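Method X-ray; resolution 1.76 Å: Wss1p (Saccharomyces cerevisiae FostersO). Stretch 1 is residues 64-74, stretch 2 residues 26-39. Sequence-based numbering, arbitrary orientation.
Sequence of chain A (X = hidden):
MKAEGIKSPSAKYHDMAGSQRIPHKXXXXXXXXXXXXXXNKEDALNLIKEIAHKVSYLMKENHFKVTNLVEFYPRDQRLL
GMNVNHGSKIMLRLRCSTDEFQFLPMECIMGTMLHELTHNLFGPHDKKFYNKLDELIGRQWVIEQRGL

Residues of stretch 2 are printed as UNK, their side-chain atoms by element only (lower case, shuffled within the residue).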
ATOM      1  N   PHE A  64     -12.832  -3.921  -1.454  1.00 20.42           N
ATOM      2  CA  PHE A  64     -11.507  -4.499  -1.609  1.00 22.64           C
ATOM      3  C   PHE A  64     -11.133  -5.309  -0.382  1.00 21.95           C
ATOM      4  O   PHE A  64     -11.374  -4.875   0.753  1.00 21.47           O
ATOM      5  CB  PHE A  64     -10.437  -3.418  -1.800  1.00 20.26           C
ATOM      6  CG  PHE A  64     -10.490  -2.697  -3.124  1.00 20.78           C
ATOM      7  CD1 PHE A  64     -11.031  -3.290  -4.260  1.00 26.02           C
ATOM      8  CD2 PHE A  64      -9.961  -1.413  -3.229  1.00 20.56           C
ATOM      9  CE1 PHE A  64     -11.050  -2.600  -5.468  1.00 21.94           C
ATOM     10  CE2 PHE A  64      -9.973  -0.731  -4.426  1.00 23.29           C
ATOM     11  CZ  PHE A  64     -10.514  -1.320  -5.546  1.00 21.64           C
ATOM     12  N   LYS A  65     -10.517  -6.464  -0.620  1.00 20.30           N
ATOM     13  CA  LYS A  65      -9.933  -7.295   0.446  1.00 19.84           C
ATOM     14  C   LYS A  65      -8.490  -7.629   0.100  1.00 19.58           C
ATOM     15  O   LYS A  65      -8.183  -7.882  -1.060  1.00 21.36           O
ATOM     16  CB  LYS A  65     -10.724  -8.593   0.629  1.00 23.13           C
ATOM     17  CG  LYS A  65     -12.154  -8.396   1.127  1.00 26.13           C
ATOM     18  CD  LYS A  65     -12.176  -7.922   2.578  1.00 31.59           C
ATOM     19  CE  LYS A  65     -13.605  -7.867   3.112  1.00 31.65           C
ATOM     20  NZ  LYS A  65     -13.632  -7.466   4.547  1.00 32.49           N
ATOM     21  N   VAL A  66      -7.614  -7.619   1.106  1.00 19.21           N
ATOM     22  CA  VAL A  66      -6.219  -8.051   0.942  1.00 18.01           C
ATOM     23  C   VAL A  66      -5.884  -9.029   2.068  1.00 20.65           C
ATOM     24  O   VAL A  66      -6.229  -8.780   3.213  1.00 24.30           O
ATOM     25  CB  VAL A  66      -5.229  -6.868   0.969  1.00 22.06           C
ATOM     26  CG1 VAL A  66      -3.766  -7.363   0.970  1.00 18.33           C
ATOM     27  CG2 VAL A  66      -5.467  -5.938  -0.217  1.00 24.54           C
ATOM     28  N   THR A  67      -5.236 -10.147   1.753  1.00 21.18           N
ATOM     29  CA  THR A  67      -4.895 -11.084   2.813  1.00 19.76           C
ATOM     30  C   THR A  67      -3.614 -10.632   3.503  1.00 20.37           C
ATOM     31  O   THR A  67      -3.609 -10.406   4.710  1.00 23.00           O
ATOM     32  CB  THR A  67      -4.758 -12.519   2.285  1.00 23.92           C
ATOM     33  OG1 THR A  67      -6.009 -12.911   1.688  1.00 22.09           O
ATOM     34  CG2 THR A  67      -4.428 -13.472   3.420  1.00 23.92           C
ATOM     35  N   ASN A  68      -2.543 -10.477   2.728  1.00 18.81           N
ATOM     36  CA  ASN A  68      -1.256 -10.018   3.255  1.00 17.06           C
ATOM     37  C   ASN A  68      -0.811  -8.711   2.630  1.00 19.41           C
ATOM     38  O   ASN A  68      -0.785  -8.603   1.407  1.00 21.32           O
ATOM     39  CB  ASN A  68      -0.153 -11.051   2.992  1.00 17.57           C
ATOM     40  CG  ASN A  68      -0.400 -12.359   3.704  1.00 21.81           C
ATOM     41  OD1 ASN A  68      -0.289 -12.435   4.921  1.00 21.88           O
ATOM     42  ND2 ASN A  68      -0.725 -13.397   2.944  1.00 23.67           N
ATOM     43  N   LEU A  69      -0.436  -7.747   3.464  1.00 16.39           N
ATOM     44  CA  LEU A  69       0.216  -6.526   2.991  1.00 17.09           C
ATOM     45  C   LEU A  69       1.616  -6.511   3.574  1.00 18.35           C
ATOM     46  O   LEU A  69       1.771  -6.414   4.782  1.00 17.66           O
ATOM     47  CB  LEU A  69      -0.555  -5.274   3.430  1.00 17.30           C
ATOM     48  CG  LEU A  69       0.136  -3.944   3.107  1.00 18.54           C
ATOM     49  CD1 LEU A  69       0.337  -3.801   1.619  1.00 19.90           C
ATOM     50  CD2 LEU A  69      -0.674  -2.776   3.677  1.00 22.83           C
ATOM     51  N   VAL A  70       2.636  -6.598   2.730  1.00 17.10           N
ATOM     52  CA  VAL A  70       3.980  -6.806   3.247  1.00 18.24           C
ATOM     53  C   VAL A  70       5.004  -5.892   2.580  1.00 20.56           C
ATOM     54  O   VAL A  70       4.794  -5.399   1.472  1.00 18.82           O
ATOM     55  CB  VAL A  70       4.419  -8.287   3.068  1.00 20.72           C
ATOM     56  CG1 VAL A  70       3.456  -9.255   3.783  1.00 24.78           C
ATOM     57  CG2 VAL A  70       4.509  -8.635   1.613  1.00 23.18           C
ATOM     58  N   GLU A  71       6.118  -5.666   3.276  1.00 18.93           N
ATOM     59  CA  GLU A  71       7.245  -4.914   2.729  1.00 18.16           C
ATOM     60  C   GLU A  71       8.125  -5.814   1.868  1.00 23.26           C
ATOM     61  O   GLU A  71       8.325  -6.980   2.205  1.00 21.61           O
ATOM     62  CB  GLU A  71       8.092  -4.335   3.857  1.00 20.62           C
ATOM     63  CG  GLU A  71       9.345  -3.629   3.364  1.00 20.61           C
ATOM     64  CD  GLU A  71      10.232  -3.162   4.492  1.00 23.61           C
ATOM     65  OE1 GLU A  71      10.080  -3.659   5.627  1.00 23.02           O
ATOM     66  OE2 GLU A  71      11.083  -2.290   4.224  1.00 26.66           O
ATOM     67  N   PHE A  72       8.660  -5.290   0.769  1.00 21.26           N
ATOM     68  CA  PHE A  72       9.758  -5.980   0.089  1.00 21.30           C
ATOM     69  C   PHE A  72      10.762  -4.917  -0.341  1.00 24.60           C
ATOM     70  O   PHE A  72      10.519  -3.726  -0.141  1.00 23.31           O
ATOM     71  CB  PHE A  72       9.228  -6.912  -1.046  1.00 22.97           C
ATOM     72  CG  PHE A  72       8.749  -6.225  -2.316  1.00 22.58           C
ATOM     73  CD1 PHE A  72       8.784  -6.898  -3.540  1.00 24.77           C
ATOM     74  CD2 PHE A  72       8.314  -4.916  -2.306  1.00 22.79           C
ATOM     75  CE1 PHE A  72       8.318  -6.284  -4.711  1.00 27.69           C
ATOM     76  CE2 PHE A  72       7.883  -4.293  -3.470  1.00 22.53           C
ATOM     77  CZ  PHE A  72       7.878  -4.978  -4.666  1.00 25.17           C
ATOM     78  N   TYR A  73      11.926  -5.350  -0.807  1.00 23.00           N
ATOM     79  CA  TYR A  73      13.012  -4.436  -1.135  1.00 25.37           C
ATOM     80  C   TYR A  73      13.816  -5.057  -2.268  1.00 25.76           C
ATOM     81  O   TYR A  73      14.930  -5.531  -2.058  1.00 27.22           O
ATOM     82  CB  TYR A  73      13.894  -4.179   0.099  1.00 26.65           C
ATOM     83  CG  TYR A  73      14.855  -3.029  -0.051  1.00 24.10           C
ATOM     84  CD1 TYR A  73      14.403  -1.720  -0.081  1.00 26.17           C
ATOM     85  CD2 TYR A  73      16.225  -3.257  -0.150  1.00 33.19           C
ATOM     86  CE1 TYR A  73      15.286  -0.660  -0.226  1.00 30.05           C
ATOM     87  CE2 TYR A  73      17.116  -2.202  -0.294  1.00 34.00           C
ATOM     88  CZ  TYR A  73      16.640  -0.910  -0.332  1.00 39.53           C
ATOM     89  OH  TYR A  73      17.524   0.140  -0.472  1.00 39.75           O
ATOM     90  N   PRO A  74      13.234  -5.095  -3.475  1.00 26.06           N
ATOM     91  CA  PRO A  74      13.837  -5.874  -4.560  1.00 27.14           C
ATOM     92  C   PRO A  74      15.105  -5.226  -5.108  1.00 30.83           C
ATOM     93  O   PRO A  74      15.249  -4.005  -5.037  1.00 29.95           O
ATOM     94  CB  PRO A  74      12.734  -5.911  -5.625  1.00 29.79           C
ATOM     95  CG  PRO A  74      11.897  -4.723  -5.350  1.00 31.65           C
ATOM     96  CD  PRO A  74      11.940  -4.505  -3.867  1.00 28.74           C
ATOM     97  N   UNK A  26      -7.152  -2.375  10.067  1.00 21.78           N
ATOM     98  CA  UNK A  26      -8.012  -2.350   8.893  1.00 21.93           C
ATOM     99  C   UNK A  26      -8.673  -3.722   8.762  1.00 21.89           C
ATOM    100  O   UNK A  26      -7.986  -4.713   8.565  1.00 21.69           O
ATOM    101  o   UNK A  26      -9.070  -2.489   6.247  1.00 22.59           O
ATOM    102  n   UNK A  26      -7.351  -1.366   5.334  1.00 20.65           N
ATOM    103  c   UNK A  26      -7.958  -1.968   6.353  1.00 21.56           C
ATOM    104  c   UNK A  26      -7.167  -1.994   7.661  1.00 21.96           C
ATOM    105  N   UNK A  27     -10.007  -3.781   8.897  1.00 22.55           N
ATOM    106  CA  UNK A  27     -10.791  -5.024   8.833  1.00 26.13           C
ATOM    107  C   UNK A  27     -10.614  -5.777   7.512  1.00 26.38           C
ATOM    108  O   UNK A  27     -10.892  -6.977   7.417  1.00 27.47           O
ATOM    109  c   UNK A  27     -10.863  -2.597   9.089  1.00 26.52           C
ATOM    110  c   UNK A  27     -12.242  -4.534   8.966  1.00 28.11           C
ATOM    111  c   UNK A  27     -12.143  -3.184   9.583  1.00 36.04           C
ATOM    112  N   UNK A  28     -10.147  -5.070   6.494  1.00 19.69           N
ATOM    113  CA  UNK A  28     -10.087  -5.614   5.145  1.00 21.17           C
ATOM    114  C   UNK A  28      -8.709  -6.093   4.741  1.00 20.80           C
ATOM    115  O   UNK A  28      -8.524  -6.554   3.620  1.00 20.38           O
ATOM    116  c   UNK A  28     -12.064  -2.642   5.107  1.00 26.89           C
ATOM    117  n   UNK A  28     -13.048  -4.557   4.721  1.00 28.91           N
ATOM    118  c   UNK A  28     -10.592  -4.562   4.164  1.00 20.29           C
ATOM    119  n   UNK A  28     -13.396  -2.567   5.442  1.00 26.79           N
ATOM    120  c   UNK A  28     -11.843  -3.892   4.632  1.00 26.55           C
ATOM    121  c   UNK A  28     -13.967  -3.733   5.196  1.00 30.97           C
ATOM    122  N   UNK A  29      -7.745  -5.958   5.647  1.00 18.52           N
ATOM    123  CA  UNK A  29      -6.420  -6.535   5.451  1.00 19.88           C
ATOM    124  C   UNK A  29      -6.136  -7.500   6.593  1.00 21.86           C
ATOM    125  O   UNK A  29      -6.149  -7.110   7.756  1.00 20.64           O
ATOM    126  c   UNK A  29      -5.648  -4.446   4.309  1.00 18.52           C
ATOM    127  c   UNK A  29      -3.956  -6.116   5.250  1.00 20.04           C
ATOM    128  c   UNK A  29      -4.720  -3.228   4.269  1.00 19.86           C
ATOM    129  c   UNK A  29      -5.334  -5.460   5.414  1.00 20.52           C
ATOM    130  N   UNK A  30      -5.880  -8.761   6.287  1.00 22.42           N
ATOM    131  CA  UNK A  30      -5.787  -9.737   7.369  1.00 22.01           C
ATOM    132  C   UNK A  30      -4.461  -9.657   8.139  1.00 24.74           C
ATOM    133  O   UNK A  30      -4.423  -9.872   9.350  1.00 24.82           O
ATOM    134  c   UNK A  30      -7.378 -11.397   6.298  1.00 28.95           C
ATOM    135  c   UNK A  30      -7.530 -12.800   5.734  1.00 36.15           C
ATOM    136  c   UNK A  30      -5.993 -11.146   6.819  1.00 22.52           C
ATOM    137  o   UNK A  30      -7.190 -13.784   6.388  1.00 35.26           O
ATOM    138  n   UNK A  30      -8.022 -12.893   4.502  1.00 40.04           N
ATOM    139  N   UNK A  31      -3.370  -9.345   7.455  1.00 20.15           N
ATOM    140  CA  UNK A  31      -2.056  -9.411   8.089  1.00 22.77           C
ATOM    141  C   UNK A  31      -1.109  -8.432   7.429  1.00 20.76           C
ATOM    142  O   UNK A  31      -1.121  -8.309   6.205  1.00 17.93           O
ATOM    143  c   UNK A  31      -0.137 -11.054   8.620  1.00 29.40           C
ATOM    144  c   UNK A  31      -0.262 -11.211  10.113  1.00 32.67           C
ATOM    145  n   UNK A  31       2.211 -11.105  10.532  1.00 39.07           N
ATOM    146  c   UNK A  31       0.962 -11.893  10.716  1.00 34.84           C
ATOM    147  c   UNK A  31      -1.494 -10.833   7.976  1.00 23.05           C
ATOM    148  N   UNK A  32      -0.296  -7.739   8.228  1.00 18.56           N
ATOM    149  CA  UNK A  32       0.808  -6.966   7.663  1.00 18.47           C
ATOM    150  C   UNK A  32       2.135  -7.535   8.165  1.00 22.49           C
ATOM    151  O   UNK A  32       2.205  -8.148   9.234  1.00 28.84           O
ATOM    152  c   UNK A  32       0.921  -5.234   9.481  1.00 26.41           C
ATOM    153  c   UNK A  32      -0.626  -4.916   7.573  1.00 22.99           C
ATOM    154  c   UNK A  32       0.717  -5.463   8.005  1.00 22.54           C
ATOM    155  N   UNK A  33       3.185  -7.364   7.381  1.00 19.35           N
ATOM    156  CA  UNK A  33       4.517  -7.785   7.829  1.00 24.13           C
ATOM    157  C   UNK A  33       5.568  -6.862   7.247  1.00 23.67           C
ATOM    158  O   UNK A  33       5.347  -6.255   6.205  1.00 21.81           O
ATOM    159  c   UNK A  33       4.786  -9.224   7.422  1.00 27.34           C
ATOM    160  N   UNK A  34       6.712  -6.745   7.919  1.00 20.61           N
ATOM    161  CA  UNK A  34       7.813  -5.977   7.343  1.00 19.00           C
ATOM    162  C   UNK A  34       9.095  -6.801   7.388  1.00 22.69           C
ATOM    163  O   UNK A  34       9.140  -7.843   8.039  1.00 25.40           O
ATOM    164  c   UNK A  34       8.028  -4.626   8.064  1.00 22.93           C
ATOM    165  c   UNK A  34       6.775  -3.758   7.945  1.00 23.84           C
ATOM    166  c   UNK A  34       8.414  -4.827   9.516  1.00 25.33           C
ATOM    167  N   UNK A  35      10.118  -6.328   6.686  1.00 22.85           N
ATOM    168  CA  UNK A  35      11.405  -7.014   6.625  1.00 23.02           C
ATOM    169  C   UNK A  35      12.131  -6.897   7.955  1.00 25.30           C
ATOM    170  O   UNK A  35      12.524  -5.810   8.361  1.00 25.15           O
ATOM    171  c   UNK A  35      11.707  -6.717   4.089  1.00 21.64           C
ATOM    172  c   UNK A  35      11.816  -8.191   3.741  1.00 25.87           C
ATOM    173  c   UNK A  35      12.446  -5.876   3.061  1.00 25.99           C
ATOM    174  c   UNK A  35      12.259  -6.444   5.492  1.00 24.68           C
ATOM    175  N   UNK A  36      12.295  -8.029   8.625  1.00 24.48           N
ATOM    176  CA  UNK A  36      12.774  -8.053  10.003  1.00 27.10           C
ATOM    177  C   UNK A  36      14.264  -7.759  10.151  1.00 30.91           C
ATOM    178  O   UNK A  36      14.731  -7.416  11.240  1.00 31.56           O
ATOM    179  c   UNK A  36      10.409  -8.591  11.738  1.00 32.21           C
ATOM    180  c   UNK A  36      12.457  -9.412  10.619  1.00 27.16           C
ATOM    181  c   UNK A  36      10.996  -9.653  10.864  1.00 26.92           C
ATOM    182  n   UNK A  36       9.439  -7.859  11.212  1.00 31.10           N
ATOM    183  o   UNK A  36      10.833  -8.416  12.883  1.00 29.61           O
ATOM    184  N   UNK A  37      15.020  -7.887   9.070  1.00 30.56           N
ATOM    185  CA  UNK A  37      16.466  -7.723   9.172  1.00 37.47           C
ATOM    186  C   UNK A  37      16.920  -6.316   8.774  1.00 40.01           C
ATOM    187  O   UNK A  37      18.105  -6.000   8.838  1.00 39.20           O
ATOM    188  c   UNK A  37      17.174  -8.779   8.319  1.00 37.56           C
ATOM    189  o   UNK A  37      16.706  -8.751   6.982  1.00 42.42           O
ATOM    190  N   UNK A  38      15.973  -5.472   8.374  1.00 33.96           N
ATOM    191  CA  UNK A  38      16.280  -4.105   7.964  1.00 35.12           C
ATOM    192  C   UNK A  38      16.335  -3.159   9.162  1.00 31.27           C
ATOM    193  O   UNK A  38      15.665  -3.386  10.171  1.00 30.48           O
ATOM    194  c   UNK A  38      15.241  -3.601   6.950  1.00 31.32           C
ATOM    195  c   UNK A  38      16.517  -4.222   4.878  1.00 38.99           C
ATOM    196  c   UNK A  38      15.215  -4.357   5.639  1.00 33.13           C
ATOM    197  n   UNK A  38      17.823  -5.066   2.943  1.00 46.42           N
ATOM    198  c   UNK A  38      16.524  -5.129   3.657  1.00 40.93           C
ATOM    199  N   UNK A  39      17.122  -2.077   9.043  1.00 36.37           N
ATOM    200  CA  UNK A  39      17.231  -1.099  10.130  1.00 37.54           C
ATOM    201  C   UNK A  39      15.916  -0.392  10.394  1.00 36.41           C
ATOM    202  O   UNK A  39      15.183  -0.103   9.443  1.00 33.48           O
ATOM    203  c   UNK A  39      17.966  -1.714   7.893  1.00 35.75           C
ATOM    204  c   UNK A  39      18.280  -0.114   9.615  1.00 41.42           C
ATOM    205  c   UNK A  39      18.263  -0.274   8.137  1.00 40.27           C
TER
HETATM  206  O   HOH W   1      -8.947  -9.634   3.913  1.00 26.33           O
HETATM  207  O   HOH W   2      11.670  -3.328   7.860  1.00 25.97           O

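Position 26 carries two carbons, the second bearing one oxygen and one nitrogen, and touches nothing on stretch 1; its oxygen accepts the backbone N of 28 at 2.8 Å. This is Asn26, opening a type I turn. At 27 three carbons close a ring onto the backbone N: Pro27.

Position 28 has one carbon, then a five-membered ring of three carbons and two nitrogens. Its CB lies 3.5 Å from Phe64 O, and a ring nitrogen accepts Lys65 NZ at 3.0 Å, near the ring plane. It is His28, bonded through ND1.

Position 29 has four carbons forked at the first, one arm two carbons long, packed against Val66 and Leu69: Ile29. Its CG1 is 4.1 Å from Val66 CB and its CG2 3.9 Å from Leu69 CB.

Position 30 holds three carbons, the third with one oxygen and one nitrogen, and its CA-to-CB bond points toward stretch 1: Gln30. Its NE2 stands 3.5 Å from Thr67 OG1, at too poor an angle to bond.

At 31, four carbons in a row end in nitrogen, with CB 3.7 Å from Asn68 OD1. This is Lys31, whose NZ donates to the backbone O of 32, at 3.2 Å, along its own strand.

Position 32 is one carbon carrying two, on the Leu69 face: Val32, its CG1 4.2 Å from Leu69 CB. Position 33 has a single carbon, 3.9 Å from Val70 CG1: Ala33. Position 34 repeats one carbon carrying two, and its CB lies 3.3 Å from Glu71 OE1: Val34.

Position 35 has four carbons forked at the second, one tip reaching Tyr73: Leu35, CD1 to Tyr73 CB 3.7 Å. Position 36, three carbons ending in oxygen and nitrogen, is Gln36; 37, one carbon and one oxygen, is Ser37. Neither touches stretch 1. Position 38 has four carbons in a row ending in nitrogen, oblique to the Tyr73 ring: Lys38, NZ 3.9 Å from Tyr73 CD2. Position 39 closes three carbons onto its N: Pro39.

The rule is parallel pairing, strand axes 8° apart. Val66 N to His28 O (2.9 Å) and Gln30 N to Val66 O (3.1 Å) bracket Ile29; Leu69 N to Lys31 O (2.9 Å) and Ala33 N to Leu69 O (3.1 Å) bracket Val32. Between these pairs, where the chain turns a corner at Thr67, Lys31 N makes a weak bond to Thr67 O (3.0 Å, angle 127°). Aliphatic side chains fill the Val66, Leu69 face. Where stretch 2's strand ends, Glu71 carries the pairing on with both backbone and side chain: its N donates to Ala33 O (3.1 Å), while its OE1 accepts Leu35 N (2.9 Å).

Stretch 2 26-39: NPHIQKVAVLQSKP
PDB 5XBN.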